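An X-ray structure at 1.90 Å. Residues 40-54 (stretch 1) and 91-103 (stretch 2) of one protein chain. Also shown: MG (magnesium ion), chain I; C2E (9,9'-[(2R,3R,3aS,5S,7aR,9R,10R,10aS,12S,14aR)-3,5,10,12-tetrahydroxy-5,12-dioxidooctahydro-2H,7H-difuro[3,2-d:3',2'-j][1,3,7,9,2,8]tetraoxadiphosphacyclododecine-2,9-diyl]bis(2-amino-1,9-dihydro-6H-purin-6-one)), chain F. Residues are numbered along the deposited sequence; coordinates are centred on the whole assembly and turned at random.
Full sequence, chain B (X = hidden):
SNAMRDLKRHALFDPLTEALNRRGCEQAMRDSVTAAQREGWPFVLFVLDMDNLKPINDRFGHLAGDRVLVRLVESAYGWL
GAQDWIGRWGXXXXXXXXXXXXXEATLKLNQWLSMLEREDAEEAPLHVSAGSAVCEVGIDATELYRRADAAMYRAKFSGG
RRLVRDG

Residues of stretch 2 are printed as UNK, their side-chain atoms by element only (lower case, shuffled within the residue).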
# COMPACT_ATOMS: atom_id res chain seq x y z
N GLY B 40 30.11 -14.94 -6.05
CA GLY B 40 29.56 -15.90 -6.99
C GLY B 40 28.43 -16.79 -6.53
O GLY B 40 28.01 -17.66 -7.29
N TRP B 41 27.91 -16.62 -5.32
CA TRP B 41 26.82 -17.49 -4.91
C TRP B 41 25.48 -17.01 -5.46
O TRP B 41 25.32 -15.85 -5.82
CB TRP B 41 26.76 -17.67 -3.39
CG TRP B 41 26.73 -16.43 -2.57
CD1 TRP B 41 26.03 -15.29 -2.83
CD2 TRP B 41 27.35 -16.24 -1.29
NE1 TRP B 41 26.16 -14.40 -1.78
CE2 TRP B 41 26.97 -14.96 -0.82
CE3 TRP B 41 28.18 -17.03 -0.48
CZ2 TRP B 41 27.39 -14.45 0.41
CZ3 TRP B 41 28.60 -16.53 0.74
CH2 TRP B 41 28.21 -15.25 1.18
N PRO B 42 24.49 -17.92 -5.53
CA PRO B 42 23.16 -17.59 -6.04
C PRO B 42 22.35 -16.69 -5.11
O PRO B 42 22.52 -16.73 -3.90
CB PRO B 42 22.52 -18.96 -6.21
CG PRO B 42 23.06 -19.69 -5.02
CD PRO B 42 24.53 -19.32 -5.06
N PHE B 43 21.47 -15.89 -5.70
CA PHE B 43 20.62 -15.02 -4.91
C PHE B 43 19.27 -14.82 -5.59
O PHE B 43 19.20 -14.52 -6.78
CB PHE B 43 21.27 -13.66 -4.66
CG PHE B 43 20.42 -12.75 -3.80
CD1 PHE B 43 19.96 -11.54 -4.30
CD2 PHE B 43 20.06 -13.13 -2.51
CE1 PHE B 43 19.13 -10.72 -3.53
CE2 PHE B 43 19.23 -12.32 -1.73
CZ PHE B 43 18.77 -11.11 -2.24
N VAL B 44 18.21 -15.01 -4.82
CA VAL B 44 16.86 -14.83 -5.32
C VAL B 44 16.16 -13.83 -4.41
O VAL B 44 16.20 -13.96 -3.18
CB VAL B 44 16.08 -16.16 -5.28
CG1 VAL B 44 14.71 -15.97 -5.91
CG2 VAL B 44 16.87 -17.25 -6.02
N LEU B 45 15.54 -12.82 -5.01
CA LEU B 45 14.83 -11.79 -4.24
C LEU B 45 13.33 -11.96 -4.42
O LEU B 45 12.85 -12.12 -5.55
CB LEU B 45 15.24 -10.39 -4.71
CG LEU B 45 14.48 -9.22 -4.06
CD1 LEU B 45 14.88 -9.12 -2.58
CD2 LEU B 45 14.79 -7.92 -4.79
N PHE B 46 12.59 -11.92 -3.32
CA PHE B 46 11.14 -12.03 -3.35
C PHE B 46 10.51 -10.77 -2.77
O PHE B 46 11.00 -10.21 -1.79
CB PHE B 46 10.64 -13.20 -2.49
CG PHE B 46 11.11 -14.55 -2.95
CD1 PHE B 46 12.32 -15.07 -2.48
CD2 PHE B 46 10.35 -15.31 -3.82
CE1 PHE B 46 12.75 -16.33 -2.87
CE2 PHE B 46 10.77 -16.58 -4.22
CZ PHE B 46 11.97 -17.09 -3.75
N VAL B 47 9.43 -10.32 -3.39
CA VAL B 47 8.68 -9.16 -2.91
C VAL B 47 7.31 -9.73 -2.58
O VAL B 47 6.66 -10.33 -3.45
CB VAL B 47 8.55 -8.05 -3.98
CG1 VAL B 47 7.50 -7.01 -3.53
CG2 VAL B 47 9.89 -7.36 -4.18
N LEU B 48 6.87 -9.56 -1.34
CA LEU B 48 5.57 -10.08 -0.91
C LEU B 48 4.64 -8.98 -0.40
O LEU B 48 5.07 -8.03 0.25
CB LEU B 48 5.77 -11.10 0.22
CG LEU B 48 6.94 -12.08 0.13
CD1 LEU B 48 6.87 -13.03 1.32
CD2 LEU B 48 6.88 -12.86 -1.16
N ASP B 49 3.35 -9.13 -0.69
CA ASP B 49 2.34 -8.18 -0.23
C ASP B 49 1.13 -8.98 0.22
O ASP B 49 0.61 -9.80 -0.54
CB ASP B 49 1.95 -7.23 -1.37
CG ASP B 49 0.98 -6.15 -0.91
OD1 ASP B 49 0.04 -5.83 -1.68
OD2 ASP B 49 1.16 -5.61 0.20
N MET B 50 0.69 -8.76 1.45
CA MET B 50 -0.47 -9.48 1.97
C MET B 50 -1.74 -9.07 1.24
O MET B 50 -1.87 -7.93 0.78
CB MET B 50 -0.62 -9.24 3.47
CG MET B 50 0.49 -9.85 4.31
SD MET B 50 0.06 -9.93 6.06
CE MET B 50 -1.03 -11.37 6.06
N ASP B 51 -2.68 -10.00 1.15
CA ASP B 51 -3.96 -9.78 0.47
C ASP B 51 -5.14 -9.58 1.43
O ASP B 51 -6.10 -8.89 1.10
CB ASP B 51 -4.33 -10.99 -0.40
CG ASP B 51 -3.37 -11.22 -1.55
OD1 ASP B 51 -3.42 -12.34 -2.12
OD2 ASP B 51 -2.60 -10.31 -1.90
N ASN B 52 -5.06 -10.17 2.62
CA ASN B 52 -6.19 -10.12 3.55
C ASN B 52 -5.96 -9.69 4.99
O ASN B 52 -6.65 -10.17 5.89
CB ASN B 52 -6.85 -11.51 3.58
CG ASN B 52 -5.95 -12.55 4.22
OD1 ASN B 52 -4.72 -12.46 4.16
ND2 ASN B 52 -6.56 -13.57 4.82
N LEU B 53 -5.03 -8.78 5.23
CA LEU B 53 -4.78 -8.35 6.60
C LEU B 53 -5.84 -7.40 7.15
O LEU B 53 -6.20 -7.47 8.32
CB LEU B 53 -3.41 -7.68 6.71
CG LEU B 53 -3.01 -7.26 8.13
CD1 LEU B 53 -3.09 -8.48 9.06
CD2 LEU B 53 -1.60 -6.68 8.12
N LYS B 54 -6.35 -6.51 6.30
CA LYS B 54 -7.35 -5.54 6.72
C LYS B 54 -8.58 -6.14 7.39
O LYS B 54 -8.99 -5.71 8.47
CB LYS B 54 -7.76 -4.66 5.54
CG LYS B 54 -8.35 -3.33 5.94
CD LYS B 54 -8.26 -2.36 4.78
CE LYS B 54 -8.68 -0.98 5.20
NZ LYS B 54 -8.42 -0.02 4.10
N UNK B 91 4.34 -1.30 6.14
CA UNK B 91 2.96 -1.78 6.12
C UNK B 91 2.91 -3.30 6.13
O UNK B 91 3.50 -3.93 7.01
N UNK B 92 2.19 -3.89 5.18
CA UNK B 92 2.11 -5.35 5.12
C UNK B 92 2.92 -5.90 3.94
O UNK B 92 2.63 -6.98 3.42
c UNK B 92 -0.03 -5.34 3.74
o UNK B 92 -1.22 -5.69 3.56
o UNK B 92 0.60 -4.64 2.93
c UNK B 92 0.65 -5.80 5.02
N UNK B 93 3.95 -5.16 3.55
CA UNK B 93 4.81 -5.55 2.43
C UNK B 93 6.18 -5.98 2.94
O UNK B 93 6.79 -5.30 3.76
c UNK B 93 4.94 -4.38 1.45
o UNK B 93 3.87 -3.54 -1.11
c UNK B 93 5.52 -4.76 0.09
c UNK B 93 5.09 -3.79 -1.00
o UNK B 93 5.96 -3.30 -1.75
N UNK B 94 6.66 -7.13 2.46
CA UNK B 94 7.95 -7.68 2.89
C UNK B 94 8.84 -8.11 1.73
O UNK B 94 8.36 -8.37 0.63
c UNK B 94 7.01 -8.60 5.07
c UNK B 94 7.72 -8.91 3.78
c UNK B 94 5.71 -7.97 7.47
c UNK B 94 4.97 -8.21 6.31
c UNK B 94 7.10 -8.05 7.43
c UNK B 94 5.62 -8.52 5.12
c UNK B 94 7.74 -8.37 6.23
N UNK B 95 10.14 -8.18 2.00
CA UNK B 95 11.12 -8.65 1.02
C UNK B 95 11.86 -9.80 1.68
O UNK B 95 12.14 -9.77 2.88
c UNK B 95 12.15 -7.57 0.67
c UNK B 95 10.51 -6.29 -0.75
c UNK B 95 11.75 -6.20 0.10
c UNK B 95 12.93 -5.68 -0.72
N UNK B 96 12.18 -10.83 0.89
CA UNK B 96 12.92 -11.97 1.40
C UNK B 96 14.07 -12.24 0.44
O UNK B 96 13.87 -12.33 -0.78
c UNK B 96 12.03 -13.24 1.53
c UNK B 96 12.90 -14.44 1.87
c UNK B 96 10.10 -14.26 2.90
c UNK B 96 10.97 -13.02 2.61
N UNK B 97 15.28 -12.35 1.00
CA UNK B 97 16.45 -12.63 0.19
C UNK B 97 16.92 -14.03 0.51
O UNK B 97 17.15 -14.37 1.68
N UNK B 98 17.05 -14.87 -0.52
CA UNK B 98 17.49 -16.25 -0.32
C UNK B 98 18.71 -16.56 -1.17
O UNK B 98 18.67 -16.47 -2.40
c UNK B 98 16.37 -17.25 -0.70
c UNK B 98 16.87 -18.68 -0.50
c UNK B 98 15.13 -17.00 0.14
N UNK B 99 19.81 -16.92 -0.51
CA UNK B 99 21.03 -17.26 -1.22
C UNK B 99 21.06 -18.76 -1.49
O UNK B 99 21.74 -19.52 -0.79
n UNK B 99 22.37 -14.47 0.44
c UNK B 99 22.27 -16.84 -0.44
n UNK B 99 23.17 -13.36 -1.21
c UNK B 99 22.72 -13.27 0.03
c UNK B 99 22.59 -15.38 -0.57
c UNK B 99 23.10 -14.67 -1.61
N UNK B 100 20.31 -19.16 -2.51
CA UNK B 100 20.20 -20.55 -2.93
C UNK B 100 19.74 -20.54 -4.38
O UNK B 100 19.42 -19.48 -4.92
c UNK B 100 19.19 -21.28 -2.07
N UNK B 101 19.70 -21.70 -5.02
CA UNK B 101 19.25 -21.77 -6.41
C UNK B 101 17.77 -21.40 -6.46
O UNK B 101 17.04 -21.58 -5.48
o UNK B 101 18.60 -24.10 -6.30
c UNK B 101 19.45 -23.18 -6.96
N UNK B 102 17.31 -20.90 -7.60
CA UNK B 102 15.91 -20.51 -7.74
C UNK B 102 14.92 -21.62 -7.37
O UNK B 102 13.94 -21.37 -6.66
c UNK B 102 13.95 -18.95 -10.73
o UNK B 102 12.85 -18.41 -10.96
c UNK B 102 15.63 -20.02 -9.16
o UNK B 102 14.85 -19.07 -11.60
c UNK B 102 14.21 -19.48 -9.34
N UNK B 103 15.18 -22.83 -7.85
CA UNK B 103 14.29 -23.96 -7.55
C UNK B 103 14.13 -24.16 -6.05
O UNK B 103 13.01 -24.24 -5.54
c UNK B 103 14.69 -25.25 -9.70
o UNK B 103 14.06 -24.32 -10.24
c UNK B 103 14.83 -25.24 -8.18
o UNK B 103 15.22 -26.18 -10.33
MG MG I . 0.17 -4.02 1.02
P1 C2E F . -4.95 0.58 6.11
O2P C2E F . -4.48 0.94 7.50
O1P C2E F . -6.34 1.04 5.77
O5' C2E F . -4.00 1.18 5.01
C5' C2E F . -4.28 0.94 3.62
C4' C2E F . -3.17 1.60 2.82
O4' C2E F . -2.94 2.97 3.11
C3' C2E F . -1.82 0.92 3.03
O3' C2E F . -1.70 -0.27 2.23
C2' C2E F . -0.88 2.03 2.70
O2' C2E F . -0.61 1.99 1.29
C1' C2E F . -1.57 3.33 3.09
N9 C2E F . -1.15 3.74 4.45
C8 C2E F . -1.91 3.74 5.56
N7 C2E F . -1.22 4.19 6.63
C5 C2E F . 0.00 4.48 6.21
C6 C2E F . 1.24 5.02 6.82
O6 C2E F . 1.28 5.31 8.04
N1 C2E F . 2.33 5.20 6.03
C2 C2E F . 2.32 4.91 4.70
N2 C2E F . 3.43 5.12 3.96
N3 C2E F . 1.20 4.41 4.07
C4 C2E F . 0.05 4.18 4.76
P11 C2E F . -0.85 -1.43 2.93
O21 C2E F . 0.50 -0.91 3.31
O11 C2E F . -0.80 -2.52 1.91
O5A C2E F . -1.60 -1.95 4.22
C5A C2E F . -2.90 -2.52 4.07
C4A C2E F . -3.46 -2.89 5.41
O4A C2E F . -2.61 -3.76 6.20
C3A C2E F . -3.74 -1.68 6.29
O3A C2E F . -4.98 -1.03 5.95
C2A C2E F . -3.75 -2.30 7.66
O2A C2E F . -5.09 -2.75 7.94
C1A C2E F . -2.77 -3.46 7.60
N91 C2E F . -1.49 -3.10 8.28
C81 C2E F . -0.38 -2.54 7.74
N71 C2E F . 0.58 -2.36 8.67
C51 C2E F . 0.09 -2.80 9.84
C61 C2E F . 0.56 -2.92 11.25
O61 C2E F . 1.70 -2.55 11.60
N11 C2E F . -0.29 -3.45 12.17
C21 C2E F . -1.55 -3.88 11.85
N21 C2E F . -2.34 -4.39 12.83
N31 C2E F . -2.04 -3.80 10.58
C41 C2E F . -1.28 -3.28 9.56
O HOH W 1 -0.54 -3.31 -0.99
O HOH W 2 -1.71 -5.16 1.12
O HOH W 3 -3.74 -7.01 3.35
O HOH W 4 1.91 -3.02 0.68

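Position 91 has no side-chain atoms, and its phi is positive at 59°. A CB here would lie 2.4 Å from O21 of C2E, a clash. It is Gly 91.

Position 92 carries two carbons, the second bearing two oxygens. One oxygen binds the magnesium at 2.0 Å, as does Asp 49 OD2, also at 2.0 Å. The short acid is Asp 92. Its OD2 sits 3.0 Å from Asp 49 OD2, a closeness the shared metal permits. Its OD1 accepts from water 2 at 2.5 Å, and the same water donates to Met 50 O at 2.8 Å.

Position 93 has three carbons in a chain, the third bearing two oxygens, and the side chain comes close to Leu 48 O. It is Glu 93, with CG 3.3 Å from Leu 48 O. Its carboxylate does not touch the metal directly. Instead OE1 accepts from water 4 at 2.7 Å, and that water is a magnesium ligand.

Position 94 shows one carbon, then a ring of six carbons. No oxygen extends the ring, so it is Phe 94. Its backbone pairs with Leu 48: Leu 48 N gives to Phe 94 O at 2.7 Å, and Phe 94 N gives to Leu 48 O at 2.9 Å.

Position 95 has four carbons, forked at the second, and one tip packs against Val 47. It is Leu 95, with CD2 3.6 Å from Val 47 CG2.

Position 96 also has four carbons, but they fork at the first, and the longer, two-carbon arm reaches Leu 48. It is Ile 96, with CD1 3.8 Å from Leu 48 CD1.

Position 97 has no side-chain atoms. An ideal CB would be 2.8 Å from Phe 43 CE2, so that ring occupies the space. It is Gly 97.

Position 98 has one carbon bearing two more, one of them near the Phe 46 ring. It is Val 98, with CG2 3.9 Å from Phe 46 CE1.

Position 99 has one carbon and a five-membered ring of three carbons and two nitrogens. Phe 43 CD2 lies over one ring face and Trp 41 CE2 over the opposite one. It is His 99. Both aromatic pairs are oblique.

Position 100 has a single side-chain carbon, directed away from stretch 1. It is Ala 100. Its backbone O lies 3.4 Å from Pro 42 CB.

Position 101 has one carbon and one oxygen. It is Ser 101, at the N-cap of the following helix.

Position 102 has three carbons, the third bearing two oxygens. It is Glu 102, with CA 3.8 Å from Val 44 CG2.

Position 103 has two carbons, the second bearing two oxygens, and no contact with stretch 1. It is Asp 103.

The contact is an antiparallel strand pair. Reciprocal backbone bonds join Val 44 to Val 98, Phe 46 to Ile 96 and Leu 48 to Phe 94, and these side chains share one face. At one end, magnesium bridges Asp 49, Asp 92 and the ligand. At the other, His 99 lies between two aromatic rings.

Stretch 2 91-103: GDEFLIGVHASED
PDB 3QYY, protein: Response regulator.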